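Local coordinates for protein TSSL1 (Pseudomonas aeruginosa, PDB 4B62) that probably anchors the type VI secretion system to the bacterial cell wall, this piece being its OmpA-like peptidoglycan-binding module, at residues A[29-34]-A[38-43]. Numbering follows the deposited sequence. Where two conformers were deposited one is given.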
ATOM      1  N   VAL A  29       9.497   3.179   0.772  1.00 11.38           N
ATOM      2  CA  VAL A  29       8.353   3.646  -0.013  1.00 11.68           C
ATOM      3  C   VAL A  29       8.854   4.507  -1.149  1.00 12.13           C
ATOM      4  O   VAL A  29       9.992   4.981  -1.131  1.00 13.30           O
ATOM      5  CB  VAL A  29       7.345   4.481   0.823  1.00 12.33           C
ATOM      6  CG1 VAL A  29       6.977   3.769   2.114  1.00 13.05           C
ATOM      7  CG2 VAL A  29       7.869   5.882   1.117  1.00 13.83           C
ATOM      8  N   ALA A  30       7.976   4.704  -2.130  1.00 11.86           N
ATOM      9  CA  ALA A  30       8.160   5.740  -3.133  1.00 11.97           C
ATOM     10  C   ALA A  30       6.904   6.597  -3.162  1.00 12.20           C
ATOM     11  O   ALA A  30       5.802   6.095  -2.963  1.00 13.38           O
ATOM     12  CB  ALA A  30       8.450   5.132  -4.496  1.00 13.70           C
ATOM     13  N   VAL A  31       7.076   7.889  -3.393  1.00 12.75           N
ATOM     14  CA  VAL A  31       5.962   8.826  -3.328  1.00 13.81           C
ATOM     15  C   VAL A  31       5.936   9.668  -4.592  1.00 15.43           C
ATOM     16  O   VAL A  31       6.940  10.276  -4.966  1.00 16.89           O
ATOM     17  CB  VAL A  31       6.059   9.749  -2.100  1.00 15.70           C
ATOM     18  CG1 VAL A  31       4.881  10.722  -2.042  1.00 18.16           C
ATOM     19  CG2 VAL A  31       6.126   8.932  -0.819  1.00 15.31           C
ATOM     20  N   GLU A  32       4.785   9.662  -5.249  1.00 13.79           N
ATOM     21  CA  GLU A  32       4.503  10.544  -6.376  1.00 14.40           C
ATOM     22  C   GLU A  32       3.564  11.638  -5.885  1.00 14.08           C
ATOM     23  O   GLU A  32       2.407  11.351  -5.574  1.00 15.11           O
ATOM     24  CB  GLU A  32       3.851   9.754  -7.520  1.00 16.26           C
ATOM     25  CG  GLU A  32       3.550  10.608  -8.748  1.00 18.16           C
ATOM     26  CD  GLU A  32       2.756   9.921  -9.865  1.00 22.69           C
ATOM     27  OE1 GLU A  32       2.392   8.724  -9.763  1.00 24.96           O
ATOM     28  OE2 GLU A  32       2.490  10.618 -10.877  1.00 25.92           O
ATOM     29  N   ASP A  33       4.052  12.878  -5.814  1.00 14.92           N
ATOM     30  CA  ASP A  33       3.217  14.032  -5.490  1.00 17.33           C
ATOM     31  C   ASP A  33       2.751  14.610  -6.821  1.00 17.81           C
ATOM     32  O   ASP A  33       3.474  15.358  -7.497  1.00 19.28           O
ATOM     33  CB  ASP A  33       3.980  15.066  -4.659  1.00 16.39           C
ATOM     34  CG  ASP A  33       4.212  14.628  -3.209  1.00 17.38           C
ATOM     35  OD1 ASP A  33       3.398  13.858  -2.662  1.00 17.98           O
ATOM     36  OD2 ASP A  33       5.199  15.092  -2.606  1.00 24.25           O
ATOM     37  N   ALA A  34       1.548  14.202  -7.205  1.00 16.73           N
ATOM     38  CA  ALA A  34       0.947  14.551  -8.493  1.00 17.69           C
ATOM     39  C   ALA A  34       0.015  15.752  -8.346  1.00 20.40           C
ATOM     40  O   ALA A  34      -0.178  16.284  -7.247  1.00 18.27           O
ATOM     41  CB  ALA A  34       0.187  13.353  -9.040  1.00 17.90           C
ATOM     42  N   SER A  38      -1.495  12.360  -4.044  1.00 11.72           N
ATOM     43  CA  SER A  38      -0.174  11.842  -3.711  0.65 12.65           C
ATOM     44  C   SER A  38      -0.319  10.327  -3.612  1.00 11.12           C
ATOM     45  O   SER A  38      -1.237   9.841  -2.960  1.00 13.56           O
ATOM     46  CB  SER A  38       0.345  12.447  -2.413  0.65 13.81           C
ATOM     47  OG  SER A  38       1.658  12.008  -2.124  0.65 14.55           O
ATOM     48  N   VAL A  39       0.573   9.601  -4.283  1.00 11.43           N
ATOM     49  CA  VAL A  39       0.512   8.144  -4.332  1.00 11.12           C
ATOM     50  C   VAL A  39       1.744   7.570  -3.645  1.00 10.57           C
ATOM     51  O   VAL A  39       2.878   7.808  -4.079  1.00 10.73           O
ATOM     52  CB  VAL A  39       0.416   7.607  -5.777  1.00 11.27           C
ATOM     53  CG1 VAL A  39       0.227   6.092  -5.756  1.00 11.41           C
ATOM     54  CG2 VAL A  39      -0.733   8.288  -6.524  1.00 12.21           C
ATOM     55  N   VAL A  40       1.516   6.803  -2.580  1.00  9.90           N
ATOM     56  CA  VAL A  40       2.596   6.141  -1.856  1.00  9.47           C
ATOM     57  C   VAL A  40       2.593   4.674  -2.262  1.00  8.53           C
ATOM     58  O   VAL A  40       1.618   3.963  -2.032  1.00 10.18           O
ATOM     59  CB  VAL A  40       2.419   6.253  -0.336  1.00 10.18           C
ATOM     60  CG1 VAL A  40       3.619   5.634   0.376  1.00 11.23           C
ATOM     61  CG2 VAL A  40       2.206   7.699   0.090  1.00 12.26           C
ATOM     62  N   THR A  41       3.667   4.246  -2.931  1.00 10.04           N
ATOM     63  CA  THR A  41       3.826   2.854  -3.330  1.00  9.94           C
ATOM     64  C   THR A  41       4.699   2.135  -2.300  1.00  9.93           C
ATOM     65  O   THR A  41       5.785   2.608  -1.971  1.00 11.28           O
ATOM     66  CB  THR A  41       4.459   2.724  -4.717  1.00  9.60           C
ATOM     67  OG1 THR A  41       3.617   3.359  -5.684  1.00 10.61           O
ATOM     68  CG2 THR A  41       4.649   1.270  -5.108  1.00 10.59           C
ATOM     69  N   ILE A  42       4.194   1.015  -1.800  1.00 10.00           N
ATOM     70  CA  ILE A  42       4.906   0.219  -0.810  1.00 10.16           C
ATOM     71  C   ILE A  42       4.923  -1.236  -1.282  1.00 10.26           C
ATOM     72  O   ILE A  42       3.864  -1.852  -1.449  1.00 10.09           O
ATOM     73  CB  ILE A  42       4.248   0.293   0.580  1.00  9.96           C
ATOM     74  CG1 ILE A  42       3.928   1.734   0.973  1.00 11.65           C
ATOM     75  CG2 ILE A  42       5.146  -0.393   1.611  1.00  9.84           C
ATOM     76  CD1 ILE A  42       3.358   1.907   2.357  1.00 13.65           C
ATOM     77  N   ARG A  43       6.114  -1.792  -1.526  1.00 10.81           N
ATOM     78  CA  ARG A  43       6.230  -3.207  -1.845  0.52 10.82           C
ATOM     79  C   ARG A  43       5.607  -4.029  -0.706  1.00  9.89           C
ATOM     80  O   ARG A  43       5.767  -3.694   0.485  1.00 10.08           O
ATOM     81  CB  ARG A  43       7.698  -3.627  -2.008  0.52 13.27           C
ATOM     82  CG  ARG A  43       8.470  -3.157  -3.245  0.52 15.82           C
ATOM     83  CD  ARG A  43       9.862  -3.796  -3.172  0.52 17.86           C
ATOM     84  NE  ARG A  43      10.768  -3.636  -4.316  0.52 15.68           N
ATOM     85  CZ  ARG A  43      11.610  -2.616  -4.501  0.52 15.02           C
ATOM     86  NH1 ARG A  43      11.646  -1.599  -3.645  0.52 17.77           N
ATOM     87  NH2 ARG A  43      12.408  -2.600  -5.569  0.52 11.40           N
TER
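S38 and D33 join their side chains across an antiparallel, non-hydrogen-bonded pair, S38 OG, in the conformer given, donating to D33 OD1 at 2.6 Å. Followed outward, S38 CB comes 3.4 Å from D33 OD1; the hydroxyl then extends anti to its own backbone N (chi1 -177°), meeting D33 OD1 nearly in line with the aspartate's CG-OD1 bond while also touching V31 CG1 at 3.5 Å. D33 OD1 takes a second bond from the backbone N of L16, and OD2 one from that of A17; two backbone N-H groups, joined in this conformer by the S38 hydroxyl, thus hold the carboxylate and tie the loop at L16 and A17, ahead of helix 21-25, to the end of strand 30-33.

The backbone evidence for pairing is two reciprocal couples, A30 with T41 and E32 with V39. The bond from T41 N to A30 O measures 2.8 Å, and that from E32 N to V39 O is nearly straight (169° at the hydrogen). On the face of V31 and V40, their CG2 methyls meet loosely at 4.2 Å. Further along, V29 CG1 lies beside I42 CG1 at 3.8 Å, and both residues rest on L62 of helix 60-72. With the strand axes at 168°, this is a beta hairpin whose 30-33 strand edges the mixed sheet of the OmpA-like alpha/beta domain.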